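Side-chain contacts in ArCE4A (Arthrobacter sp. AW19M34-1, PDB 5LFZ), which probably removes acetyl groups from N-acetylated sugar polymers as a metal-dependent carbohydrate esterase of family 4, here with nickel in its metal site: residues F56-G59 with K60-K63; Q102-D105 with E106-Q110. All coordinates share one frame; numbering follows the deposited sequence.

Contact 1: F56-G59 with K60-K63; sequences FVLG and KNVK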
# COMPACT_ATOMS: atom_id res chain seq x y z
N PHE A 56 -2.40 0.29 -2.09
CA PHE A 56 -2.20 -0.51 -3.28
C PHE A 56 -3.55 -0.99 -3.79
O PHE A 56 -4.13 -1.94 -3.27
CB PHE A 56 -1.25 -1.66 -3.00
CG PHE A 56 0.15 -1.22 -2.74
CD1 PHE A 56 0.60 -0.98 -1.45
CD2 PHE A 56 1.01 -0.98 -3.80
CE1 PHE A 56 1.89 -0.56 -1.22
CE2 PHE A 56 2.31 -0.56 -3.58
CZ PHE A 56 2.75 -0.33 -2.29
N VAL A 57 -4.05 -0.30 -4.81
CA VAL A 57 -5.44 -0.46 -5.21
C VAL A 57 -5.64 -1.50 -6.32
O VAL A 57 -4.78 -1.70 -7.18
CB VAL A 57 -6.03 0.88 -5.68
CG1 VAL A 57 -6.06 1.87 -4.54
CG2 VAL A 57 -5.24 1.46 -6.87
N LEU A 58 -6.79 -2.16 -6.27
CA LEU A 58 -7.20 -3.07 -7.33
C LEU A 58 -7.90 -2.30 -8.44
O LEU A 58 -8.90 -1.63 -8.18
CB LEU A 58 -8.11 -4.16 -6.79
CG LEU A 58 -7.40 -5.31 -6.09
CD1 LEU A 58 -8.41 -6.24 -5.41
CD2 LEU A 58 -6.56 -6.09 -7.09
N GLY A 59 -7.40 -2.39 -9.67
CA GLY A 59 -7.95 -1.64 -10.77
C GLY A 59 -9.44 -1.84 -10.97
O GLY A 59 -10.16 -0.89 -11.27
N LYS A 60 -9.91 -3.07 -10.78
CA LYS A 60 -11.33 -3.38 -10.92
C LYS A 60 -12.17 -2.57 -9.94
O LYS A 60 -13.30 -2.19 -10.25
CB LYS A 60 -11.57 -4.88 -10.72
CG LYS A 60 -11.23 -5.37 -9.31
CD LYS A 60 -11.42 -6.87 -9.14
CE LYS A 60 -11.03 -7.29 -7.73
NZ LYS A 60 -11.16 -8.76 -7.51
N ASN A 61 -11.61 -2.30 -8.76
CA ASN A 61 -12.30 -1.57 -7.70
C ASN A 61 -12.24 -0.07 -7.94
O ASN A 61 -13.12 0.68 -7.49
CB ASN A 61 -11.71 -1.88 -6.33
CG ASN A 61 -12.07 -3.26 -5.82
OD1 ASN A 61 -12.96 -3.93 -6.35
ND2 ASN A 61 -11.38 -3.70 -4.77
N VAL A 62 -11.20 0.37 -8.64
CA VAL A 62 -10.93 1.79 -8.84
C VAL A 62 -12.01 2.46 -9.67
O VAL A 62 -12.39 3.60 -9.40
CB VAL A 62 -9.55 1.98 -9.50
CG1 VAL A 62 -9.38 3.40 -10.01
CG2 VAL A 62 -8.44 1.60 -8.52
N LYS A 63 -12.50 1.74 -10.68
CA LYS A 63 -13.60 2.21 -11.53
C LYS A 63 -14.77 2.77 -10.73
O LYS A 63 -15.36 3.79 -11.10
CB LYS A 63 -14.10 1.07 -12.42
CG LYS A 63 -12.99 0.32 -13.13
CD LYS A 63 -12.82 0.86 -14.54
CE LYS A 63 -11.69 0.14 -15.26
NZ LYS A 63 -11.15 0.97 -16.36
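L58 meets K60 and N61 in two ways: its backbone carbonyl oxygen receives the amide of N61, and its isobutyl group packs beside both their side chains. L58 O lies 2.9 Å from N61 N, with an N-H...O angle of 133°; the donor stands 51° above the carbonyl plane, the bent geometry of a tight turn. V62 N makes two weak hydrogen bonds, to L58 O and to G59 O, each 3.1 Å from it. L58 thus occupies the N-cap position. G59, which has no side chain, begins the helix with backbone angles already helical; its O, besides accepting the weak bond from V62 N, lies 3.6 Å from K63 CG.

The K60 side chain points the same way as that of L58. Its CG sits between backbone N and carbonyl carbon (chi1 64°), and from there the extended chain carries CE to 3.7 Å from L58 CD1, so methylene rather than amine makes the touch. N61 also runs beside L58, its ND2 3.9 Å from L58 CB and near the same CD1 methyl. At the next residue, V62 crosses V57 at about a right angle, with CG2 of V62 3.6 Å from CG2 of V57, an apolar contact between the strand end and the helix.

L58 also touches H86, a nickel ligand, and its side chain lies about 6 Å from the metal. The arrangement is a strand-to-helix junction at the C-terminal end of a parallel strand, beside the metal site of a NodB-type deacetylase.

Contact 2: Q102-D105 with E106-Q110; sequences QWTD and EAIEQ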
# COMPACT_ATOMS: atom_id res chain seq x y z
N GLN A 102 -1.47 -2.26 -17.27
CA GLN A 102 -2.04 -1.17 -18.06
C GLN A 102 -3.50 -0.88 -17.75
O GLN A 102 -3.90 0.28 -17.75
CB GLN A 102 -1.88 -1.47 -19.54
CG GLN A 102 -0.44 -1.50 -19.99
CD GLN A 102 -0.31 -1.80 -21.46
OE1 GLN A 102 -1.29 -1.73 -22.21
NE2 GLN A 102 0.90 -2.15 -21.89
N TRP A 103 -4.29 -1.91 -17.47
CA TRP A 103 -5.70 -1.68 -17.13
C TRP A 103 -5.82 -0.96 -15.79
O TRP A 103 -6.72 -0.15 -15.60
CB TRP A 103 -6.48 -2.99 -17.06
CG TRP A 103 -6.62 -3.69 -18.37
CD1 TRP A 103 -6.33 -3.20 -19.61
CD2 TRP A 103 -7.08 -5.03 -18.57
NE1 TRP A 103 -6.59 -4.15 -20.57
CE2 TRP A 103 -7.05 -5.28 -19.96
CE3 TRP A 103 -7.52 -6.04 -17.71
CZ2 TRP A 103 -7.45 -6.50 -20.50
CZ3 TRP A 103 -7.91 -7.26 -18.26
CH2 TRP A 103 -7.87 -7.47 -19.64
N THR A 104 -4.90 -1.24 -14.88
CA THR A 104 -4.94 -0.62 -13.56
C THR A 104 -4.51 0.83 -13.66
O THR A 104 -5.13 1.72 -13.06
CB THR A 104 -4.03 -1.36 -12.55
OG1 THR A 104 -4.41 -2.74 -12.52
CG2 THR A 104 -4.17 -0.76 -11.14
N ASP A 105 -3.47 1.08 -14.45
CA ASP A 105 -2.99 2.44 -14.67
C ASP A 105 -4.07 3.32 -15.28
O ASP A 105 -4.23 4.48 -14.89
CB ASP A 105 -1.75 2.45 -15.57
CG ASP A 105 -0.50 1.98 -14.86
OD1 ASP A 105 -0.53 1.86 -13.62
OD2 ASP A 105 0.53 1.75 -15.54
N GLU A 106 -4.81 2.78 -16.24
CA GLU A 106 -5.85 3.56 -16.89
C GLU A 106 -6.93 3.93 -15.89
O GLU A 106 -7.42 5.06 -15.87
CB GLU A 106 -6.48 2.80 -18.06
CG GLU A 106 -7.60 3.58 -18.73
CD GLU A 106 -8.60 2.69 -19.45
OE1 GLU A 106 -8.73 1.50 -19.08
OE2 GLU A 106 -9.26 3.18 -20.39
N ALA A 107 -7.29 2.97 -15.04
CA ALA A 107 -8.32 3.20 -14.04
C ALA A 107 -7.88 4.30 -13.06
O ALA A 107 -8.66 5.20 -12.73
CB ALA A 107 -8.64 1.91 -13.30
N ILE A 108 -6.64 4.21 -12.59
CA ILE A 108 -6.11 5.19 -11.65
C ILE A 108 -6.01 6.57 -12.32
O ILE A 108 -6.35 7.60 -11.71
CB ILE A 108 -4.73 4.76 -11.11
CG1 ILE A 108 -4.86 3.50 -10.24
CG2 ILE A 108 -4.09 5.88 -10.29
CD1 ILE A 108 -3.52 2.86 -9.90
N GLU A 109 -5.57 6.61 -13.57
CA GLU A 109 -5.45 7.89 -14.25
C GLU A 109 -6.83 8.51 -14.46
O GLU A 109 -7.02 9.70 -14.21
CB GLU A 109 -4.70 7.74 -15.58
CG GLU A 109 -3.99 9.01 -16.03
CD GLU A 109 -4.95 10.07 -16.53
OE1 GLU A 109 -6.04 9.68 -17.02
OE2 GLU A 109 -4.63 11.27 -16.45
N GLN A 110 -7.80 7.70 -14.88
CA GLN A 110 -9.15 8.22 -15.10
C GLN A 110 -9.77 8.72 -13.80
O GLN A 110 -10.48 9.73 -13.78
CB GLN A 110 -10.04 7.15 -15.74
CG GLN A 110 -11.43 7.64 -16.11
CD GLN A 110 -11.41 8.74 -17.17
OE1 GLN A 110 -10.54 8.75 -18.05
NE2 GLN A 110 -12.36 9.66 -17.08
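E106 and A107 take up the carbonyls of Q102 and W103 in a regular alpha-helix, part of helix 94-112 in the NodB homology fold. The backbone evidence is four successive i to i+4 hydrogen bonds. E106 N reaches Q102 O at 3.1 Å and A107 N reaches W103 O at 3.2 Å. The next two are shorter: I108 N to T104 O at 2.9 Å and E109 N to D105 O at 2.8 Å. The I108 bond is the straightest of the set, with an N-H...O angle of 165° and its donor tilted just 16° from the carbonyl plane. Beta carbons pack against the same carbonyls: E106 CB passes 3.6 Å from Q102 O, and near the end of the segment E109 CB is 3.4 Å from D105 O.

Apolar contact between side chains is confined to the buried face. T104 and I108 lie side by side and point the same way; the threonine methyl CG2 stands 3.9 Å from I108 CD1. Two torsions fit the pairing: CG2 of T104 is anti to its backbone N, while CG1 of I108 lies beside its own N and passes over the turn, 3.3 Å from T104 O. On this face T104 rests on S81 and F84, and I108 on I79, which sets the helix against strand 78-81 and the loop that follows it.

The aromatic contact lies outside the two segments, where the ring of W103 stacks with that of H99, one turn earlier.

Polar side-chain ends find their partners elsewhere. D105 OD2 is hydrogen-bonded to the hydroxyl of Y136. T104 OG1 bonds back to the carbonyl of E100, which fixes the rotation that presents methyl CG2 to I108 CD1.

In the fold
Contact 1 closes before contact 2 opens along the chain, and their centres are 8 Å apart on the same side of the molecule. The first joins strand 54-57 to the short helix 59-62; the second is a run within helix 94-112, which packs against that junction. V57 CG2 lies 3.8 Å from I108 CD1, and V62 CG1 3.3 Å from A107 O, so the strand end and the short helix both rest on the long helix. At the rim, K63 NZ comes within 3.7 Å of E106 OE1. Strands 54-57 and 78-81 are parallel neighbours in the sheet, and helix 94-112 touches both: I108 meets V57 and I79, and T104 meets S81.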